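Extracellular solute-binding protein, family 5 (Chelativorans sp., PDB 6WM6) binds EDTA and other aminopolycarboxylates in the periplasm, probably handing them to an ABC transporter for uptake. Local coordinates at residues M355-P358 with N359-G362; L396-P399 with S400-V404; Y448-S451 with G452-D455. One frame throughout, in Å; residues are numbered along the deposited sequence.

Contact 1: M355-P358 with N359-G362. With EDO (1,2-ethanediol), chain E.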
loop_
_atom_site.group_PDB
_atom_site.type_symbol
_atom_site.label_atom_id
_atom_site.label_comp_id
_atom_site.label_asym_id
_atom_site.label_seq_id
_atom_site.Cartn_x
_atom_site.Cartn_y
_atom_site.Cartn_z
ATOM N N MET A 355 -1.266 10.637 -9.246
ATOM C CA MET A 355 -2.564 10.110 -8.859
ATOM C C MET A 355 -2.930 8.778 -9.482
ATOM O O MET A 355 -3.850 8.114 -8.971
ATOM C CB MET A 355 -3.665 11.118 -9.136
ATOM C CG MET A 355 -3.477 12.334 -8.217
ATOM S SD MET A 355 -4.797 13.499 -8.342
ATOM C CE MET A 355 -4.087 14.826 -7.378
ATOM N N PHE A 356 -2.242 8.358 -10.535
ATOM C CA PHE A 356 -2.546 7.127 -11.250
ATOM C C PHE A 356 -1.253 6.379 -11.537
ATOM O O PHE A 356 -0.265 6.970 -11.980
ATOM C CB PHE A 356 -3.178 7.442 -12.619
ATOM C CG PHE A 356 -4.393 8.331 -12.550
ATOM C CD1 PHE A 356 -5.633 7.818 -12.178
ATOM C CD2 PHE A 356 -4.306 9.661 -12.890
ATOM C CE1 PHE A 356 -6.755 8.637 -12.157
ATOM C CE2 PHE A 356 -5.428 10.483 -12.859
ATOM C CZ PHE A 356 -6.647 9.964 -12.497
ATOM N N LEU A 357 -1.279 5.063 -11.327
ATOM C CA LEU A 357 -0.208 4.204 -11.821
ATOM C C LEU A 357 -0.299 4.126 -13.341
ATOM O O LEU A 357 -1.364 4.381 -13.927
ATOM C CB LEU A 357 -0.345 2.807 -11.234
ATOM C CG LEU A 357 -0.221 2.687 -9.711
ATOM C CD1 LEU A 357 -0.625 1.256 -9.293
ATOM C CD2 LEU A 357 1.164 3.001 -9.220
ATOM N N PRO A 358 0.784 3.712 -14.008
ATOM C CA PRO A 358 0.770 3.679 -15.483
ATOM C C PRO A 358 -0.312 2.802 -16.075
ATOM O O PRO A 358 -0.698 3.042 -17.238
ATOM C CB PRO A 358 2.178 3.161 -15.829
ATOM C CG PRO A 358 3.025 3.710 -14.706
ATOM C CD PRO A 358 2.152 3.550 -13.465
ATOM N N ASN A 359 -0.820 1.815 -15.348
ATOM C CA ASN A 359 -1.860 0.940 -15.870
ATOM C C ASN A 359 -3.281 1.349 -15.484
ATOM O O ASN A 359 -4.234 0.672 -15.880
ATOM C CB ASN A 359 -1.621 -0.511 -15.439
ATOM C CG ASN A 359 -1.711 -0.697 -13.954
ATOM O OD1 ASN A 359 -1.076 0.027 -13.190
ATOM N ND2 ASN A 359 -2.487 -1.693 -13.522
ATOM N N GLN A 360 -3.460 2.423 -14.725
ATOM C CA GLN A 360 -4.791 2.839 -14.293
ATOM C C GLN A 360 -5.402 3.832 -15.258
ATOM O O GLN A 360 -4.724 4.680 -15.846
ATOM C CB GLN A 360 -4.731 3.436 -12.901
ATOM C CG GLN A 360 -4.515 2.400 -11.801
ATOM C CD GLN A 360 -4.456 3.023 -10.440
ATOM O OE1 GLN A 360 -3.614 3.892 -10.161
ATOM N NE2 GLN A 360 -5.330 2.578 -9.542
ATOM N N ALA A 361 -6.728 3.749 -15.391
ATOM C CA ALA A 361 -7.461 4.728 -16.193
ATOM C C ALA A 361 -7.146 6.139 -15.708
ATOM O O ALA A 361 -7.052 6.390 -14.517
ATOM C CB ALA A 361 -8.966 4.476 -16.079
ATOM N N GLY A 362 -6.973 7.064 -16.644
ATOM C CA GLY A 362 -6.629 8.426 -16.333
ATOM C C GLY A 362 -5.142 8.730 -16.388
ATOM O O GLY A 362 -4.763 9.901 -16.448
HETATM C C1 EDO E . -1.272 -2.171 -10.087
HETATM O O1 EDO E . -1.201 -3.237 -11.040
HETATM C C2 EDO E . -0.239 -2.445 -8.995
HETATM O O2 EDO E . -0.247 -3.866 -8.795
HETATM O O HOH W 1 -3.427 3.555 -18.280
#

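Contact 2: L396-P399 with S400-V404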
loop_
_atom_site.group_PDB
_atom_site.type_symbol
_atom_site.label_atom_id
_atom_site.label_comp_id
_atom_site.label_asym_id
_atom_site.label_seq_id
_atom_site.Cartn_x
_atom_site.Cartn_y
_atom_site.Cartn_z
ATOM N N LEU A 396 24.517 29.070 -6.250
ATOM C CA LEU A 396 23.279 29.753 -6.601
ATOM C C LEU A 396 22.917 30.756 -5.515
ATOM O O LEU A 396 22.945 30.441 -4.325
ATOM C CB LEU A 396 22.151 28.738 -6.769
ATOM C CG LEU A 396 20.845 29.293 -7.349
ATOM C CD1 LEU A 396 21.064 29.741 -8.777
ATOM C CD2 LEU A 396 19.714 28.266 -7.229
ATOM N N LEU A 397 22.581 31.977 -5.935
ATOM C CA LEU A 397 22.112 33.026 -5.043
ATOM C C LEU A 397 20.612 33.226 -5.215
ATOM O O LEU A 397 20.104 33.223 -6.340
ATOM C CB LEU A 397 22.793 34.366 -5.369
ATOM C CG LEU A 397 24.320 34.385 -5.436
ATOM C CD1 LEU A 397 24.810 35.800 -5.757
ATOM C CD2 LEU A 397 24.921 33.893 -4.139
ATOM N N ASP A 398 19.912 33.413 -4.102
ATOM C CA ASP A 398 18.491 33.738 -4.150
ATOM C C ASP A 398 18.335 35.177 -4.653
ATOM O O ASP A 398 19.314 35.926 -4.759
ATOM C CB ASP A 398 17.831 33.483 -2.794
ATOM C CG ASP A 398 18.258 34.428 -1.700
ATOM O OD1 ASP A 398 18.757 35.535 -1.975
ATOM O OD2 ASP A 398 18.087 34.056 -0.499
ATOM N N PRO A 399 17.111 35.584 -4.989
ATOM C CA PRO A 399 16.922 36.943 -5.531
ATOM C C PRO A 399 17.438 38.041 -4.642
ATOM O O PRO A 399 17.908 39.075 -5.149
ATOM C CB PRO A 399 15.403 37.007 -5.755
ATOM C CG PRO A 399 15.011 35.590 -6.027
ATOM C CD PRO A 399 15.875 34.776 -5.074
ATOM N N SER A 400 17.403 37.867 -3.324
ATOM C CA SER A 400 17.934 38.904 -2.446
ATOM C C SER A 400 19.451 39.012 -2.523
ATOM O O SER A 400 20.022 40.020 -2.080
ATOM C CB SER A 400 17.505 38.669 -1.000
ATOM O OG SER A 400 18.276 37.641 -0.406
ATOM N N GLY A 401 20.134 38.009 -3.088
ATOM C CA GLY A 401 21.580 38.014 -3.192
ATOM C C GLY A 401 22.294 37.088 -2.232
ATOM O O GLY A 401 23.530 37.010 -2.282
ATOM N N LYS A 402 21.565 36.378 -1.369
ATOM C CA LYS A 402 22.154 35.471 -0.381
ATOM C C LYS A 402 22.266 34.059 -0.963
ATOM O O LYS A 402 21.340 33.584 -1.626
ATOM C CB LYS A 402 21.262 35.416 0.859
ATOM C CG LYS A 402 21.786 34.515 1.974
ATOM C CD LYS A 402 20.921 34.617 3.229
ATOM C CE LYS A 402 21.507 33.811 4.385
ATOM N NZ LYS A 402 20.774 34.034 5.665
ATOM N N PRO A 403 23.373 33.356 -0.723
ATOM C CA PRO A 403 23.488 31.991 -1.252
ATOM C C PRO A 403 22.322 31.129 -0.782
ATOM O O PRO A 403 21.914 31.190 0.381
ATOM C CB PRO A 403 24.818 31.502 -0.680
ATOM C CG PRO A 403 25.612 32.771 -0.473
ATOM C CD PRO A 403 24.596 33.783 -0.023
ATOM N N VAL A 404 21.775 30.345 -1.709
ATOM C CA VAL A 404 20.791 29.335 -1.335
ATOM C C VAL A 404 21.465 28.314 -0.428
ATOM O O VAL A 404 22.603 27.878 -0.671
ATOM C CB VAL A 404 20.206 28.673 -2.586
ATOM C CG1 VAL A 404 19.266 27.539 -2.190
ATOM C CG2 VAL A 404 19.442 29.704 -3.431
HETATM O O HOH W 2 24.221 28.287 -2.882
HETATM O O HOH W 3 19.403 32.107 0.977
HETATM O O HOH W 4 17.568 35.652 1.752
#

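Contact 3: Y448-S451 with G452-D455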
loop_
_atom_site.group_PDB
_atom_site.type_symbol
_atom_site.label_atom_id
_atom_site.label_comp_id
_atom_site.label_asym_id
_atom_site.label_seq_id
_atom_site.Cartn_x
_atom_site.Cartn_y
_atom_site.Cartn_z
ATOM N N TYR A 448 8.109 11.430 10.614
ATOM C CA TYR A 448 8.921 12.382 11.367
ATOM C C TYR A 448 9.252 13.646 10.567
ATOM O O TYR A 448 9.959 14.517 11.083
ATOM C CB TYR A 448 10.196 11.710 11.853
ATOM C CG TYR A 448 9.942 10.629 12.897
ATOM C CD1 TYR A 448 8.899 10.752 13.806
ATOM C CD2 TYR A 448 10.736 9.492 12.963
ATOM C CE1 TYR A 448 8.654 9.780 14.758
ATOM C CE2 TYR A 448 10.497 8.510 13.912
ATOM C CZ TYR A 448 9.454 8.664 14.806
ATOM O OH TYR A 448 9.204 7.701 15.755
ATOM N N LEU A 449 8.735 13.791 9.350
ATOM C CA LEU A 449 8.963 15.024 8.606
ATOM C C LEU A 449 8.342 16.208 9.335
ATOM O O LEU A 449 7.251 16.112 9.915
ATOM C CB LEU A 449 8.361 14.932 7.200
ATOM C CG LEU A 449 9.043 13.983 6.225
ATOM C CD1 LEU A 449 8.176 13.788 4.984
ATOM C CD2 LEU A 449 10.421 14.490 5.839
ATOM N N LEU A 450 9.034 17.342 9.284
ATOM C CA LEU A 450 8.558 18.608 9.821
ATOM C C LEU A 450 8.778 19.691 8.771
ATOM O O LEU A 450 9.707 19.607 7.962
ATOM C CB LEU A 450 9.337 19.010 11.073
ATOM C CG LEU A 450 9.287 18.017 12.230
ATOM C CD1 LEU A 450 10.360 18.387 13.249
ATOM C CD2 LEU A 450 7.921 17.994 12.871
ATOM N N SER A 451 7.951 20.741 8.823
ATOM C CA SER A 451 8.166 21.853 7.902
ATOM C C SER A 451 9.596 22.359 7.986
ATOM O O SER A 451 10.136 22.864 6.993
ATOM C CB SER A 451 7.203 22.990 8.195
ATOM O OG SER A 451 5.872 22.613 7.950
ATOM N N GLY A 452 10.216 22.256 9.154
ATOM C CA GLY A 452 11.539 22.761 9.370
ATOM C C GLY A 452 12.721 21.841 9.239
ATOM O O GLY A 452 13.844 22.318 9.414
ATOM N N ASN A 453 12.537 20.539 8.906
ATOM C CA ASN A 453 13.650 19.598 8.964
ATOM C C ASN A 453 14.033 18.934 7.648
ATOM O O ASN A 453 14.864 18.020 7.640
ATOM C CB ASN A 453 13.446 18.542 10.064
ATOM C CG ASN A 453 12.410 17.494 9.704
ATOM O OD1 ASN A 453 11.797 17.515 8.628
ATOM N ND2 ASN A 453 12.207 16.541 10.611
ATOM N N PHE A 454 13.476 19.370 6.519
ATOM C CA PHE A 454 13.856 18.798 5.229
ATOM C C PHE A 454 13.566 19.813 4.133
ATOM O O PHE A 454 12.740 20.711 4.284
ATOM C CB PHE A 454 13.101 17.482 4.914
ATOM C CG PHE A 454 11.689 17.692 4.432
ATOM C CD1 PHE A 454 10.701 18.093 5.311
ATOM C CD2 PHE A 454 11.358 17.510 3.112
ATOM C CE1 PHE A 454 9.405 18.298 4.895
ATOM C CE2 PHE A 454 10.057 17.718 2.666
ATOM C CZ PHE A 454 9.078 18.106 3.554
ATOM N N ASP A 455 14.224 19.631 2.994
ATOM C CA ASP A 455 13.871 20.334 1.767
ATOM C C ASP A 455 13.364 19.410 0.681
ATOM O O ASP A 455 12.419 19.765 -0.040
ATOM C CB ASP A 455 15.100 21.108 1.270
ATOM C CG ASP A 455 15.646 22.055 2.308
ATOM O OD1 ASP A 455 14.872 22.931 2.767
ATOM O OD2 ASP A 455 16.811 21.911 2.746
HETATM O O HOH W 5 12.717 23.839 5.750
#

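Contact 1: M355-P358 with N359-G362
The Phe356 ring lies between CB of Met355 on one face and the backbone of Gly362 on the opposite face. CA of Gly362 sits 4.0 Å from the centroid of the Phe356 ring, almost on its normal, a CH-pi contact. A CB on Gly362 would run into CZ of Phe356, and the backbone angles there already call for glycine. O of Ala361 meets the ring obliquely, 3.1 Å from CD1 of Phe356. Replacing Phe356 by an alanine would probably leave a gap between Met355 and Gly362 and take away the ring on which Gly362 rests. Leu357 to Gln360 form a type I beta turn, closed by the bond from N of Gln360 to O of Leu357 (3.0 Å). With CG beside its backbone N (chi1 -73°) and the chain extended beyond it, the Gln360 side chain brings OE1 to N of Leu357 at 2.9 Å. The N-H lies in the carbonyl plane, on a lone pair, and the bond is nearly straight (170°). NE2 of Gln463 also donates to this OE1. A water bridges O of Pro358 and O of Gln360. ND2 of Asn359 gives a weak bond to O1 of an ethanediol, probably from the crystallisation liquor. The loop runs between helices 333-340 and 366-369. Phe356 packs on Ala508 and Asp515 of helix 504-521 and on Pro467 of helix 467-474, while Leu357 and Pro358 touch Gln529 of strand 524-537.

Contact 2: L396-P399 with S400-V404
OD1 of Asp398 accepts from two sides of its carboxylate plane. OG of Ser400 donates to it at 2.7 Å from the syn side, and N of Lys402 reaches it at 3.0 Å from the opposite face. N of Gly401 adds a weak bond to the same oxygen. With CG between the backbone N and the carbonyl carbon (chi1 69°), the Asp398 carboxylate turns in over the following chain. OD2 of Asp398 is met by two waters; one also donates to O of Pro403, the other to OG of Ser400. The backbone makes a type I beta turn with a G1 bulge, Asp398 to Gly401, closed by N of Gly401 on O of Asp398 (2.8 Å). At phi 106° a CB on Gly401 would be jammed against O of Ser400. The short hairpin then pairs Leu397 with Pro403 in a single non-hydrogen-bonded antiparallel bridge. N of Asp398 donates to O of Lys402, and N of Val404 to O of Leu396, both at 2.9 Å. O of Leu396 also takes a water shared with O of Val404. CD2 of Leu397 rests on CG of Pro403 (3.9 Å). The Leu396 and Val404 side chains lie alongside each other, and both touch Leu434.

Contact 3: Y448-S451 with G452-D455
A type I beta turn, Leu450 to Asn453, in the loop leading into strand 456-462 is held by the side-chain amide of Asn453. Its ND2 donates to O of Tyr448 at 3.1 Å, with that O close to the Asn453 amide plane. Its OD1 accepts from N of Leu450 at 2.8 Å, with the donor above the carbonyl plane. The amide thus grips backbone with both ends, which fixes its rotation. CG of Asn453 stands between the backbone N and the carbonyl carbon (chi1 74°), which swings the amide back to Leu450. CG and CD1 of Leu450 pack against ND2 of Asn453. N of Asn453 donates to O of Leu450 (3.1 Å) in an almost straight bond that closes the turn. In this solute-binding fold the loop belongs to the lobe built on the mixed sheet that includes strands 407-410 and 456-462, and Leu449 and Phe454 both touch Ser410 of strand 407-410. There CD2 of Leu449 lies over one face of the Phe454 ring, 3.9 Å from its centroid, a CH-pi contact. O of Leu450 sits at the ring edge, 3.2 Å from CD1 of Phe454. O of Ser451 and O of Phe454 both accept from ND2 of Asn312.

In the fold
All three are local turns, and none touches another. Contact 1 is partly buried, more so than the other two, with its centre about 15 Å from the centre of the chain. Contacts 2 and 3 lie at the surface, about 40 Å and 23 Å out. Their centres are 21 Å apart. Strand 407-410 follows contact 2 along the chain and is packed by contact 3. Contact 1 instead meets helices 467-474 and 504-521 and strand 524-537. Contacts 1 and 3 each have an amide side chain bonded to backbone and, separately, an aromatic ring packed on its face. Contact 2 has no aromatic ring; a carboxylate held by a hydroxyl and a backbone N-H, and met by waters, takes the amide's place.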